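Local coordinates for 5'-nucleotidase SURE (Aquifex aeolicus, PDB 2WQK), which hydrolyses nucleoside 5'-monophosphates to nucleoside and phosphate with the help of a divalent metal cation, at the interface of chains A and B. Numbering follows the deposited sequence. Chains: chain A/B, 5'-nucleotidase SURE.

Contacts 1 and 2 are twins across a two-fold axis: in each, the C-terminal 3-10 helix 238-248 of one chain lies on strands 158-165, 174-177 and 225-232 of the other, and Asn237, Met241, Ile244, Val177 and Pro230 serve in both. Their C-alpha centres stand about 24 Å apart. Contact 3 has its C-alpha centre about 20 Å from that of contact 1 and 22 Å from that of contact 2, and uses different residues: helix 107-117 of chain A receives a tyrosine and an arginine of chain B. Exchanged C-terminal segments and a polar clasp together probably make this pair a stable dimer within the deposited four-chain assembly.

Contact 1: the interface of chains A and B. Residues chain A 155, 158, 160, 177, 228, 230; chain B 237, 240-241, 244, 247.
B:Ile244 reaches from the C-terminal 3-10 helix 238-248 of chain B into an apolar groove of chain A, and the packing is tightest here. Its branch methyl CG2 presses on A:Pro155 CD at 3.5 Å, closer than ordinary carbon contact. With chi1 at 60°, CG1 sits between the backbone N and the carbonyl carbon, and CD1, reached through an extended chi2 (162°), points roughly at right angles to CG2, to lie 3.9 Å from A:Pro230 CB and within touch of A:Leu160 CD2. B:Val240 presents CB to A:Pro155 CG at 3.6 Å and turns CG2 toward A:Pro230 and the hydroxyl of A:Thr158. Along the flank, B:Met241 lays CB and CG against A:Val177 CG1 at 3.9 Å, and CG also touches A:Pro230 CG. The far end is looser: B:Leu247 sends CD1 tip to tip toward A:Leu160 CD1 at 4.1 Å, and meets A:Val228 CG1 crosswise. Polar bonds close the opposite end. The backbone N of B:Asn237 gives a nearly straight hydrogen bond to A:Pro230 O (2.8 Å, 174° at H), while its side-chain amide ND2 hydrogen-bonds A:Thr158 OG1 at 3.0 Å. The site packs the C-terminal segment of chain B onto chain A and probably helps hold the two subunits together.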
ATOM      1  N   PRO A 155     -31.872 -14.540  14.025  0.50 18.35           N
ATOM      2  CA  PRO A 155     -31.756 -15.882  14.555  0.50 18.67           C
ATOM      3  C   PRO A 155     -30.325 -16.289  14.874  0.50 18.87           C
ATOM      4  O   PRO A 155     -29.371 -15.536  14.665  0.50 18.17           O
ATOM      5  CB  PRO A 155     -32.332 -16.781  13.450  0.50 18.71           C
ATOM      6  CG  PRO A 155     -32.412 -15.939  12.209  0.50 18.35           C
ATOM      7  CD  PRO A 155     -32.259 -14.502  12.600  0.50 18.58           C
ATOM      8  N   THR A 158     -26.071 -16.057  13.184  1.00 16.70           N
ATOM      9  CA  THR A 158     -26.333 -15.429  11.906  1.00 15.42           C
ATOM     10  C   THR A 158     -26.039 -13.929  11.968  1.00 14.11           C
ATOM     11  O   THR A 158     -26.224 -13.295  12.980  1.00 14.49           O
ATOM     12  CB  THR A 158     -27.860 -15.628  11.556  1.00 16.23           C
ATOM     13  OG1 THR A 158     -28.182 -17.033  11.597  1.00 19.21           O
ATOM     14  CG2 THR A 158     -28.227 -15.065  10.190  1.00 19.07           C
ATOM     15  N   LEU A 160     -26.743 -10.543   8.907  1.00  9.74           N
ATOM     16  CA  LEU A 160     -27.408 -10.321   7.632  1.00 10.19           C
ATOM     17  C   LEU A 160     -26.533  -9.550   6.645  1.00  9.57           C
ATOM     18  O   LEU A 160     -25.924  -8.561   6.993  1.00 10.63           O
ATOM     19  CB  LEU A 160     -28.732  -9.565   7.836  1.00 10.42           C
ATOM     20  CG  LEU A 160     -29.713 -10.216   8.801  1.00 11.27           C
ATOM     21  CD1 LEU A 160     -30.983  -9.318   8.902  1.00 14.18           C
ATOM     22  CD2 LEU A 160     -30.082 -11.645   8.427  1.00 13.36           C
ATOM     23  N   VAL A 177     -35.647 -12.717   0.990  1.00 13.25           N
ATOM     24  CA  VAL A 177     -34.649 -13.536   1.674  1.00 13.19           C
ATOM     25  C   VAL A 177     -33.993 -14.426   0.605  1.00 14.46           C
ATOM     26  O   VAL A 177     -34.687 -15.096  -0.159  1.00 16.42           O
ATOM     27  CB  VAL A 177     -35.283 -14.380   2.785  1.00 13.69           C
ATOM     28  CG1 VAL A 177     -34.270 -15.402   3.373  1.00 14.40           C
ATOM     29  CG2 VAL A 177     -35.898 -13.467   3.848  1.00 15.20           C
ATOM     30  N   VAL A 228     -31.706 -10.061   1.089  1.00 10.94           N
ATOM     31  CA  VAL A 228     -31.236 -10.232   2.471  1.00 11.64           C
ATOM     32  C   VAL A 228     -30.811 -11.695   2.632  1.00 10.92           C
ATOM     33  O   VAL A 228     -31.645 -12.579   2.596  1.00 11.25           O
ATOM     34  CB  VAL A 228     -32.322  -9.893   3.513  1.00 13.11           C
ATOM     35  CG1 VAL A 228     -31.761 -10.081   4.918  1.00 12.42           C
ATOM     36  CG2 VAL A 228     -32.936  -8.469   3.305  1.00 14.41           C
ATOM     37  N   PRO A 230     -29.020 -14.496   5.129  1.00 10.33           N
ATOM     38  CA  PRO A 230     -28.536 -14.817   6.473  1.00 10.65           C
ATOM     39  C   PRO A 230     -27.240 -15.624   6.296  1.00 11.33           C
ATOM     40  O   PRO A 230     -27.233 -16.678   5.630  1.00 11.16           O
ATOM     41  CB  PRO A 230     -29.640 -15.687   7.071  1.00 11.71           C
ATOM     42  CG  PRO A 230     -30.251 -16.379   5.893  1.00 11.63           C
ATOM     43  CD  PRO A 230     -30.037 -15.477   4.671  1.00 11.17           C
TER
ATOM     44  N   ASN B 237     -26.907 -19.470   5.828  1.00 11.45           N
ATOM     45  CA  ASN B 237     -27.545 -20.204   6.912  1.00 12.30           C
ATOM     46  C   ASN B 237     -28.962 -20.619   6.499  1.00 13.09           C
ATOM     47  O   ASN B 237     -29.950 -19.919   6.766  1.00 15.16           O
ATOM     48  CB  ASN B 237     -27.519 -19.397   8.228  1.00 13.03           C
ATOM     49  CG  ASN B 237     -27.887 -20.255   9.420  1.00 15.78           C
ATOM     50  OD1 ASN B 237     -28.512 -21.331   9.254  1.00 18.08           O
ATOM     51  ND2 ASN B 237     -27.564 -19.775  10.624  1.00 17.93           N
ATOM     52  N   VAL B 240     -32.184 -21.043   9.036  1.00 15.56           N
ATOM     53  CA  VAL B 240     -32.829 -19.900   9.659  1.00 15.49           C
ATOM     54  C   VAL B 240     -33.572 -18.960   8.702  1.00 14.68           C
ATOM     55  O   VAL B 240     -34.163 -17.947   9.147  1.00 15.61           O
ATOM     56  CB  VAL B 240     -31.847 -19.074  10.497  1.00 15.33           C
ATOM     57  CG1 VAL B 240     -31.096 -19.952  11.511  1.00 16.51           C
ATOM     58  CG2 VAL B 240     -30.894 -18.275   9.635  1.00 15.82           C
ATOM     59  N   MET B 241     -33.612 -19.289   7.410  1.00 15.11           N
ATOM     60  CA  MET B 241     -34.308 -18.405   6.456  1.00 14.89           C
ATOM     61  C   MET B 241     -35.746 -18.155   6.865  1.00 15.28           C
ATOM     62  O   MET B 241     -36.236 -17.020   6.790  1.00 16.73           O
ATOM     63  CB  MET B 241     -34.210 -18.975   5.042  1.00 15.66           C
ATOM     64  CG  MET B 241     -32.829 -18.891   4.471  1.00 18.34           C
ATOM     65  SD  MET B 241     -32.798 -19.648   2.835  1.00 24.93           S
ATOM     66  CE  MET B 241     -31.503 -18.681   2.095  1.00 26.81           C
ATOM     67  N   ILE B 244     -36.392 -15.184   9.200  1.00 15.98           N
ATOM     68  CA  ILE B 244     -36.256 -13.797   8.751  1.00 16.02           C
ATOM     69  C   ILE B 244     -37.207 -13.461   7.598  1.00 15.67           C
ATOM     70  O   ILE B 244     -37.103 -12.387   7.005  1.00 14.86           O
ATOM     71  CB  ILE B 244     -34.808 -13.410   8.458  1.00 16.62           C
ATOM     72  CG1 ILE B 244     -34.217 -14.303   7.370  1.00 15.42           C
ATOM     73  CG2 ILE B 244     -33.962 -13.458   9.773  1.00 17.14           C
ATOM     74  CD1 ILE B 244     -32.983 -13.709   6.736  1.00 16.02           C
ATOM     75  N   LEU B 247     -39.073 -10.115   7.035  1.00 16.20           N
ATOM     76  CA  LEU B 247     -38.537  -8.981   6.306  1.00 16.97           C
ATOM     77  C   LEU B 247     -39.161  -8.789   4.929  1.00 17.97           C
ATOM     78  O   LEU B 247     -39.047  -7.722   4.343  1.00 19.25           O
ATOM     79  CB  LEU B 247     -37.007  -9.090   6.178  1.00 17.30           C
ATOM     80  CG  LEU B 247     -36.248  -8.935   7.499  1.00 17.30           C
ATOM     81  CD1 LEU B 247     -34.766  -9.284   7.306  1.00 17.84           C
ATOM     82  CD2 LEU B 247     -36.365  -7.518   8.062  1.00 19.00           C
TER

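Contact 2: the interface of chains A and B. Residues chain A 236-237, 240-241, 244-245; chain B 160, 177-179, 230.
A:Met241 and B:Val177 carry much of the apolar contact, crossing at a slant with A:Met241 CG 3.9 Å from B:Val177 CG1. The methionine runs extended beyond CG (chi2 176°), which takes its methyl CE past the valine to B:Thr178 O at 3.3 Å and on to the CB of B:Arg179. A:Ile244 lays CD1 among B:Leu160 CD2, B:Pro230 CB and B:Val177 CG1, each at 3.9 Å, while B:Val177 CG2 faces the backbone carbonyl of the isoleucine. A:Val240 CG2 touches the same proline ring at CB, and A:Thr236 sets its CG2 beside B:Arg179 CB. The backbones are tied by a hydrogen bond from A:Asn237 N to B:Pro230 O, 2.8 Å. Water supplies a longer link. A:Lys245 bends at chi2 and chi4, bringing its terminal amine over the valine, with NZ 3.6 Å from B:Val177 CG1; water 1 lies 3.2 Å from NZ and at an equal distance from B:Val177 O. An alanine here would probably leave water 1 without its amine partner and uncover one flank of B:Val177. The site clamps the C-terminal 3-10 helix 238-248 of chain A against the strands of chain B and probably helps to join the two subunits.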
ATOM      1  N   THR A 236     -17.715 -23.779  10.261  1.00 11.97           N
ATOM      2  CA  THR A 236     -17.487 -25.234  10.332  1.00 11.91           C
ATOM      3  C   THR A 236     -18.611 -25.997   9.653  1.00 11.86           C
ATOM      4  O   THR A 236     -19.803 -25.738   9.909  1.00 12.40           O
ATOM      5  CB  THR A 236     -17.417 -25.721  11.789  1.00 11.53           C
ATOM      6  OG1 THR A 236     -16.548 -24.879  12.533  1.00 13.05           O
ATOM      7  CG2 THR A 236     -17.001 -27.191  11.898  1.00 12.00           C
ATOM      8  N   ASN A 237     -18.249 -26.951   8.793  1.00 11.36           N
ATOM      9  CA  ASN A 237     -19.235 -27.865   8.242  1.00 12.44           C
ATOM     10  C   ASN A 237     -19.402 -29.068   9.148  1.00 12.90           C
ATOM     11  O   ASN A 237     -18.745 -30.090   8.952  1.00 14.26           O
ATOM     12  CB  ASN A 237     -18.860 -28.249   6.801  1.00 13.31           C
ATOM     13  CG  ASN A 237     -19.995 -28.961   6.093  1.00 16.13           C
ATOM     14  OD1 ASN A 237     -20.942 -29.478   6.749  1.00 18.84           O
ATOM     15  ND2 ASN A 237     -19.923 -29.007   4.753  1.00 18.44           N
ATOM     16  N   VAL A 240     -20.302 -32.911   7.971  1.00 15.74           N
ATOM     17  CA  VAL A 240     -19.352 -33.762   7.279  1.00 15.82           C
ATOM     18  C   VAL A 240     -18.132 -34.176   8.067  1.00 15.53           C
ATOM     19  O   VAL A 240     -17.256 -34.882   7.529  1.00 15.72           O
ATOM     20  CB  VAL A 240     -18.878 -33.124   5.974  1.00 15.23           C
ATOM     21  CG1 VAL A 240     -20.075 -32.726   5.086  1.00 16.89           C
ATOM     22  CG2 VAL A 240     -17.954 -31.952   6.197  1.00 16.00           C
ATOM     23  N   MET A 241     -18.059 -33.798   9.342  1.00 15.63           N
ATOM     24  CA  MET A 241     -16.880 -34.193  10.122  1.00 15.84           C
ATOM     25  C   MET A 241     -16.636 -35.692  10.095  1.00 15.22           C
ATOM     26  O   MET A 241     -15.484 -36.162  10.000  1.00 16.53           O
ATOM     27  CB  MET A 241     -17.005 -33.692  11.559  1.00 16.86           C
ATOM     28  CG  MET A 241     -16.824 -32.230  11.637  1.00 19.14           C
ATOM     29  SD  MET A 241     -17.088 -31.648  13.300  1.00 24.36           S
ATOM     30  CE  MET A 241     -16.179 -30.123  13.216  1.00 24.75           C
ATOM     31  N   ILE A 244     -14.452 -37.131   7.276  1.00 15.72           N
ATOM     32  CA  ILE A 244     -13.026 -36.884   7.202  1.00 15.36           C
ATOM     33  C   ILE A 244     -12.293 -37.428   8.438  1.00 15.10           C
ATOM     34  O   ILE A 244     -11.092 -37.183   8.603  1.00 14.76           O
ATOM     35  CB  ILE A 244     -12.699 -35.410   6.941  1.00 15.79           C
ATOM     36  CG1 ILE A 244     -13.280 -34.501   8.010  1.00 15.86           C
ATOM     37  CG2 ILE A 244     -13.184 -34.996   5.522  1.00 16.36           C
ATOM     38  CD1 ILE A 244     -12.577 -33.143   8.027  1.00 17.43           C
ATOM     39  N   LYS A 245     -12.976 -38.229   9.262  1.00 16.56           N
ATOM     40  CA  LYS A 245     -12.335 -38.809  10.441  1.00 17.80           C
ATOM     41  C   LYS A 245     -11.263 -39.840  10.026  1.00 17.31           C
ATOM     42  O   LYS A 245     -10.405 -40.197  10.861  1.00 19.79           O
ATOM     43  CB  LYS A 245     -13.385 -39.454  11.347  1.00 19.52           C
ATOM     44  CG  LYS A 245     -14.163 -38.443  12.217  1.00 23.53           C
ATOM     45  CD  LYS A 245     -13.300 -37.913  13.380  1.00 28.15           C
ATOM     46  CE  LYS A 245     -14.040 -36.982  14.342  1.00 33.60           C
ATOM     47  NZ  LYS A 245     -14.796 -35.904  13.664  1.00 38.14           N
TER
ATOM     48  N   LEU B 160     -10.687 -27.929   3.228  1.00  9.79           N
ATOM     49  CA  LEU B 160     -10.055 -28.187   4.515  1.00 10.39           C
ATOM     50  C   LEU B 160      -9.064 -27.081   4.901  1.00  9.76           C
ATOM     51  O   LEU B 160      -8.280 -26.615   4.103  1.00 10.96           O
ATOM     52  CB  LEU B 160      -9.292 -29.513   4.468  1.00 10.70           C
ATOM     53  CG  LEU B 160     -10.137 -30.729   4.099  1.00 11.75           C
ATOM     54  CD1 LEU B 160      -9.240 -32.000   4.052  1.00 13.41           C
ATOM     55  CD2 LEU B 160     -11.331 -30.946   5.041  1.00 13.37           C
ATOM     56  N   VAL B 177      -9.726 -33.937  13.728  1.00 13.69           N
ATOM     57  CA  VAL B 177     -10.784 -33.179  13.058  1.00 13.37           C
ATOM     58  C   VAL B 177     -11.364 -32.213  14.095  1.00 14.38           C
ATOM     59  O   VAL B 177     -11.701 -32.621  15.212  1.00 15.75           O
ATOM     60  CB  VAL B 177     -11.881 -34.091  12.502  1.00 13.71           C
ATOM     61  CG1 VAL B 177     -13.098 -33.280  11.939  1.00 14.58           C
ATOM     62  CG2 VAL B 177     -11.306 -35.037  11.448  1.00 15.60           C
ATOM     63  N   THR B 178     -11.464 -30.934  13.727  1.00 12.16           N
ATOM     64  CA  THR B 178     -11.768 -29.839  14.649  1.00 12.82           C
ATOM     65  C   THR B 178     -12.834 -28.905  14.054  1.00 12.92           C
ATOM     66  O   THR B 178     -13.133 -28.926  12.855  1.00 13.11           O
ATOM     67  CB  THR B 178     -10.496 -28.963  14.919  1.00 13.77           C
ATOM     68  OG1 THR B 178     -10.021 -28.479  13.667  1.00 13.33           O
ATOM     69  CG2 THR B 178      -9.367 -29.790  15.613  1.00 14.13           C
ATOM     70  N   ARG B 179     -13.429 -28.141  14.954  1.00 12.70           N
ATOM     71  CA  ARG B 179     -14.256 -27.028  14.537  0.70 12.53           C
ATOM     72  C   ARG B 179     -13.497 -25.712  14.631  1.00 12.88           C
ATOM     73  O   ARG B 179     -12.512 -25.587  15.346  1.00 13.76           O
ATOM     74  CB  ARG B 179     -15.555 -26.973  15.376  0.70 12.98           C
ATOM     75  CG  ARG B 179     -15.371 -26.698  16.878  0.70 13.30           C
ATOM     76  CD  ARG B 179     -16.697 -26.494  17.603  0.70 14.28           C
ATOM     77  NE  ARG B 179     -16.500 -26.019  18.988  0.70 15.49           N
ATOM     78  CZ  ARG B 179     -16.189 -26.777  19.992  0.70 17.13           C
ATOM     79  NH1 ARG B 179     -16.058 -28.070  19.785  0.70 19.17           N
ATOM     80  NH2 ARG B 179     -16.045 -26.226  21.221  0.70 19.65           N
ATOM     81  N   PRO B 230     -13.143 -28.864   8.524  1.00 10.68           N
ATOM     82  CA  PRO B 230     -13.902 -28.803   7.275  1.00 11.54           C
ATOM     83  C   PRO B 230     -14.697 -27.491   7.302  1.00 11.24           C
ATOM     84  O   PRO B 230     -15.499 -27.258   8.212  1.00 11.87           O
ATOM     85  CB  PRO B 230     -14.831 -30.017   7.343  1.00 12.95           C
ATOM     86  CG  PRO B 230     -15.093 -30.207   8.784  1.00 12.27           C
ATOM     87  CD  PRO B 230     -13.865 -29.664   9.539  1.00 11.81           C
TER
HETATM   88  O   HOH W   1     -14.744 -33.545  15.834  1.00 50.63           O

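Contact 3: the interface of chains A and B. Residues chain A 44-46, 70, 74, 110, 113-114, 117; chain B 104-105, 183.
B:Tyr105 pushes into chain A and ends tip to tip against A:Glu114. Followed outward, its CB and CG lie beside A:Ser45 CB. The CA of that serine then stands over one face of the ring, 3.8 Å from the centroid, in a CH-pi contact. Farther out, CE1 nears A:His44 O and A:Ser110 CB; around the phenol end, A:Met113 puts its methyl CE 3.4 Å from OH, and its sulphur reaches toward B:Thr104. At the tip, B:Tyr105 OH donates to the anti lone pair of A:Glu114 OE2 at 2.6 Å, with carboxylate and ring nearly coplanar (11°). A:Glu114 bends at chi2 (-69°), bringing its carboxylate round to both partners. B:Arg183 takes the syn lone pairs end-on, NH1 to OE1 of A:Glu114 at 2.8 Å and NH2 to its OE2 at 2.9 Å, the first of these also a salt bridge, with the planes 5° apart. A:His74 NE2 adds a 2.7 Å bond to A:Glu114 OE1 from above the carboxylate plane. These bonds should fix the carboxylate's rotation and probably favour its charged form. A:Leu46 CD2 sits over the guanidinium rim and the imidazole face. A:Glu114 belongs to helix 107-117 and A:His74 to helix 69-80, with B:Tyr105 closing the partner's 3-10 helix 100-105 and B:Arg183 arriving from a loop.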
ATOM      1  N   HIS A  44      -8.428  -6.031   5.633  1.00 14.33           N
ATOM      2  CA  HIS A  44      -9.555  -5.718   6.521  1.00 14.07           C
ATOM      3  C   HIS A  44      -9.423  -6.316   7.917  1.00 14.24           C
ATOM      4  O   HIS A  44     -10.332  -6.213   8.710  1.00 14.84           O
ATOM      5  CB  HIS A  44     -10.858  -6.199   5.876  1.00 14.46           C
ATOM      6  CG  HIS A  44     -11.083  -5.634   4.517  1.00 15.08           C
ATOM      7  ND1 HIS A  44     -11.568  -6.374   3.452  1.00 17.79           N
ATOM      8  CD2 HIS A  44     -10.850  -4.391   4.037  1.00 15.61           C
ATOM      9  CE1 HIS A  44     -11.627  -5.597   2.381  1.00 17.56           C
ATOM     10  NE2 HIS A  44     -11.211  -4.390   2.711  1.00 18.20           N
ATOM     11  N   SER A  45      -8.292  -6.945   8.227  1.00 15.02           N
ATOM     12  CA  SER A  45      -8.186  -7.663   9.495  1.00 15.26           C
ATOM     13  C   SER A  45      -8.128  -6.693  10.700  1.00 15.22           C
ATOM     14  O   SER A  45      -7.914  -5.496  10.539  1.00 14.20           O
ATOM     15  CB  SER A  45      -6.962  -8.596   9.530  1.00 17.05           C
ATOM     16  OG  SER A  45      -5.779  -7.851   9.619  1.00 19.21           O
ATOM     17  N   LEU A  46      -8.315  -7.251  11.885  1.00 16.00           N
ATOM     18  CA  LEU A  46      -8.158  -6.510  13.138  1.00 17.31           C
ATOM     19  C   LEU A  46      -6.648  -6.223  13.363  1.00 18.42           C
ATOM     20  O   LEU A  46      -5.777  -7.108  13.113  1.00 20.79           O
ATOM     21  CB  LEU A  46      -8.832  -7.333  14.252  1.00 19.06           C
ATOM     22  CG  LEU A  46      -9.234  -6.816  15.617  1.00 22.32           C
ATOM     23  CD1 LEU A  46      -9.984  -5.505  15.538  1.00 20.67           C
ATOM     24  CD2 LEU A  46     -10.046  -7.932  16.308  1.00 23.33           C
ATOM     25  N   ALA A  70     -13.163  -3.751  11.051  1.00 12.88           N
ATOM     26  CA  ALA A  70     -12.965  -4.519  12.270  1.00 12.68           C
ATOM     27  C   ALA A  70     -12.440  -3.656  13.430  1.00 12.31           C
ATOM     28  O   ALA A  70     -12.967  -3.724  14.560  1.00 13.14           O
ATOM     29  CB  ALA A  70     -12.039  -5.703  11.981  1.00 13.55           C
ATOM     30  N   HIS A  74     -14.434  -2.754  16.969  1.00 11.73           N
ATOM     31  CA  HIS A  74     -13.857  -3.071  18.254  1.00 12.41           C
ATOM     32  C   HIS A  74     -13.566  -1.826  19.105  1.00 13.39           C
ATOM     33  O   HIS A  74     -13.865  -1.824  20.345  1.00 14.17           O
ATOM     34  CB  HIS A  74     -12.623  -3.979  18.091  1.00 12.89           C
ATOM     35  CG  HIS A  74     -12.990  -5.390  17.716  1.00 14.26           C
ATOM     36  ND1 HIS A  74     -12.794  -6.459  18.563  1.00 16.60           N
ATOM     37  CD2 HIS A  74     -13.546  -5.904  16.594  1.00 14.93           C
ATOM     38  CE1 HIS A  74     -13.240  -7.566  17.984  1.00 17.84           C
ATOM     39  NE2 HIS A  74     -13.695  -7.262  16.783  1.00 15.62           N
ATOM     40  N   SER A 110     -17.294  -7.726   6.633  1.00 11.03           N
ATOM     41  CA  SER A 110     -16.487  -8.086   7.804  1.00 11.50           C
ATOM     42  C   SER A 110     -16.790  -7.194   9.020  1.00 11.00           C
ATOM     43  O   SER A 110     -16.738  -7.677  10.167  1.00 12.47           O
ATOM     44  CB  SER A 110     -14.994  -8.079   7.460  1.00 15.52           C
ATOM     45  OG  SER A 110     -14.503  -6.812   7.210  1.00 20.33           O
ATOM     46  N   MET A 113     -19.724  -8.873  10.492  1.00 10.54           N
ATOM     47  CA  MET A 113     -19.229 -10.095  11.108  1.00 10.39           C
ATOM     48  C   MET A 113     -18.616  -9.853  12.473  1.00  9.96           C
ATOM     49  O   MET A 113     -18.912 -10.567  13.398  1.00 11.19           O
ATOM     50  CB  MET A 113     -18.213 -10.775  10.167  1.00 11.71           C
ATOM     51  CG  MET A 113     -17.740 -12.126  10.685  1.00 13.82           C
ATOM     52  SD  MET A 113     -16.298 -12.735   9.773  1.00 16.39           S
ATOM     53  CE  MET A 113     -15.066 -11.546  10.327  1.00 16.75           C
ATOM     54  N   GLU A 114     -17.798  -8.823  12.553  1.00 10.37           N
ATOM     55  CA  GLU A 114     -17.146  -8.470  13.821  1.00 10.67           C
ATOM     56  C   GLU A 114     -18.165  -8.109  14.909  1.00 10.41           C
ATOM     57  O   GLU A 114     -18.012  -8.464  16.089  1.00 12.45           O
ATOM     58  CB  GLU A 114     -16.092  -7.379  13.631  1.00 10.55           C
ATOM     59  CG  GLU A 114     -14.912  -7.852  12.818  1.00 12.87           C
ATOM     60  CD  GLU A 114     -14.013  -8.891  13.524  1.00 14.64           C
ATOM     61  OE1 GLU A 114     -14.095  -9.072  14.756  1.00 14.32           O
ATOM     62  OE2 GLU A 114     -13.199  -9.528  12.814  1.00 15.11           O
ATOM     63  N   ILE A 117     -19.424 -11.353  16.100  1.00 12.06           N
ATOM     64  CA  ILE A 117     -18.377 -12.031  16.924  1.00 12.38           C
ATOM     65  C   ILE A 117     -18.429 -11.502  18.361  1.00 12.66           C
ATOM     66  O   ILE A 117     -18.250 -12.266  19.336  1.00 15.06           O
ATOM     67  CB  ILE A 117     -16.979 -11.830  16.333  1.00 12.38           C
ATOM     68  CG1 ILE A 117     -16.842 -12.704  15.087  1.00 14.68           C
ATOM     69  CG2 ILE A 117     -15.827 -12.155  17.344  1.00 14.10           C
ATOM     70  CD1 ILE A 117     -15.583 -12.423  14.262  1.00 15.84           C
TER
ATOM     71  N   THR B 104     -11.400 -15.842   8.090  1.00 15.74           N
ATOM     72  CA  THR B 104     -12.051 -14.986   7.107  0.50 16.01           C
ATOM     73  C   THR B 104     -11.096 -14.028   6.409  1.00 16.09           C
ATOM     74  O   THR B 104     -11.313 -13.630   5.284  1.00 18.98           O
ATOM     75  CB  THR B 104     -13.141 -14.129   7.784  0.50 16.45           C
ATOM     76  OG1 THR B 104     -14.168 -15.007   8.274  0.50 19.60           O
ATOM     77  CG2 THR B 104     -13.703 -13.101   6.812  0.50 16.88           C
ATOM     78  N   TYR B 105     -10.038 -13.619   7.106  1.00 13.55           N
ATOM     79  CA  TYR B 105      -9.096 -12.626   6.622  1.00 13.51           C
ATOM     80  C   TYR B 105      -7.832 -13.233   5.979  1.00 13.57           C
ATOM     81  O   TYR B 105      -6.932 -12.527   5.519  1.00 14.99           O
ATOM     82  CB  TYR B 105      -8.638 -11.704   7.770  1.00 13.84           C
ATOM     83  CG  TYR B 105      -9.779 -10.972   8.460  1.00 12.72           C
ATOM     84  CD1 TYR B 105     -10.481 -10.027   7.787  1.00 11.46           C
ATOM     85  CD2 TYR B 105     -10.153 -11.258   9.736  1.00 16.20           C
ATOM     86  CE1 TYR B 105     -11.525  -9.364   8.391  1.00 11.72           C
ATOM     87  CE2 TYR B 105     -11.199 -10.585  10.360  1.00 14.91           C
ATOM     88  CZ  TYR B 105     -11.880  -9.620   9.672  1.00 12.58           C
ATOM     89  OH  TYR B 105     -12.934  -8.929  10.273  1.00 14.13           O
ATOM     90  N   ARG B 183     -11.992 -16.757  19.159  1.00 27.22           N
ATOM     91  CA  ARG B 183     -10.639 -16.252  19.387  1.00 27.07           C
ATOM     92  C   ARG B 183     -10.113 -16.622  20.770  1.00 27.46           C
ATOM     93  O   ARG B 183     -10.708 -16.308  21.779  1.00 26.67           O
ATOM     94  CB  ARG B 183     -10.589 -14.738  19.205  1.00 27.31           C
ATOM     95  CG  ARG B 183     -10.591 -14.340  17.741  1.00 27.11           C
ATOM     96  CD  ARG B 183     -11.020 -12.930  17.550  1.00 28.29           C
ATOM     97  NE  ARG B 183     -10.880 -12.556  16.149  1.00 26.20           N
ATOM     98  CZ  ARG B 183     -11.583 -11.603  15.534  1.00 22.64           C
ATOM     99  NH1 ARG B 183     -12.510 -10.935  16.201  1.00 19.26           N
ATOM    100  NH2 ARG B 183     -11.399 -11.370  14.244  1.00 24.18           N
TER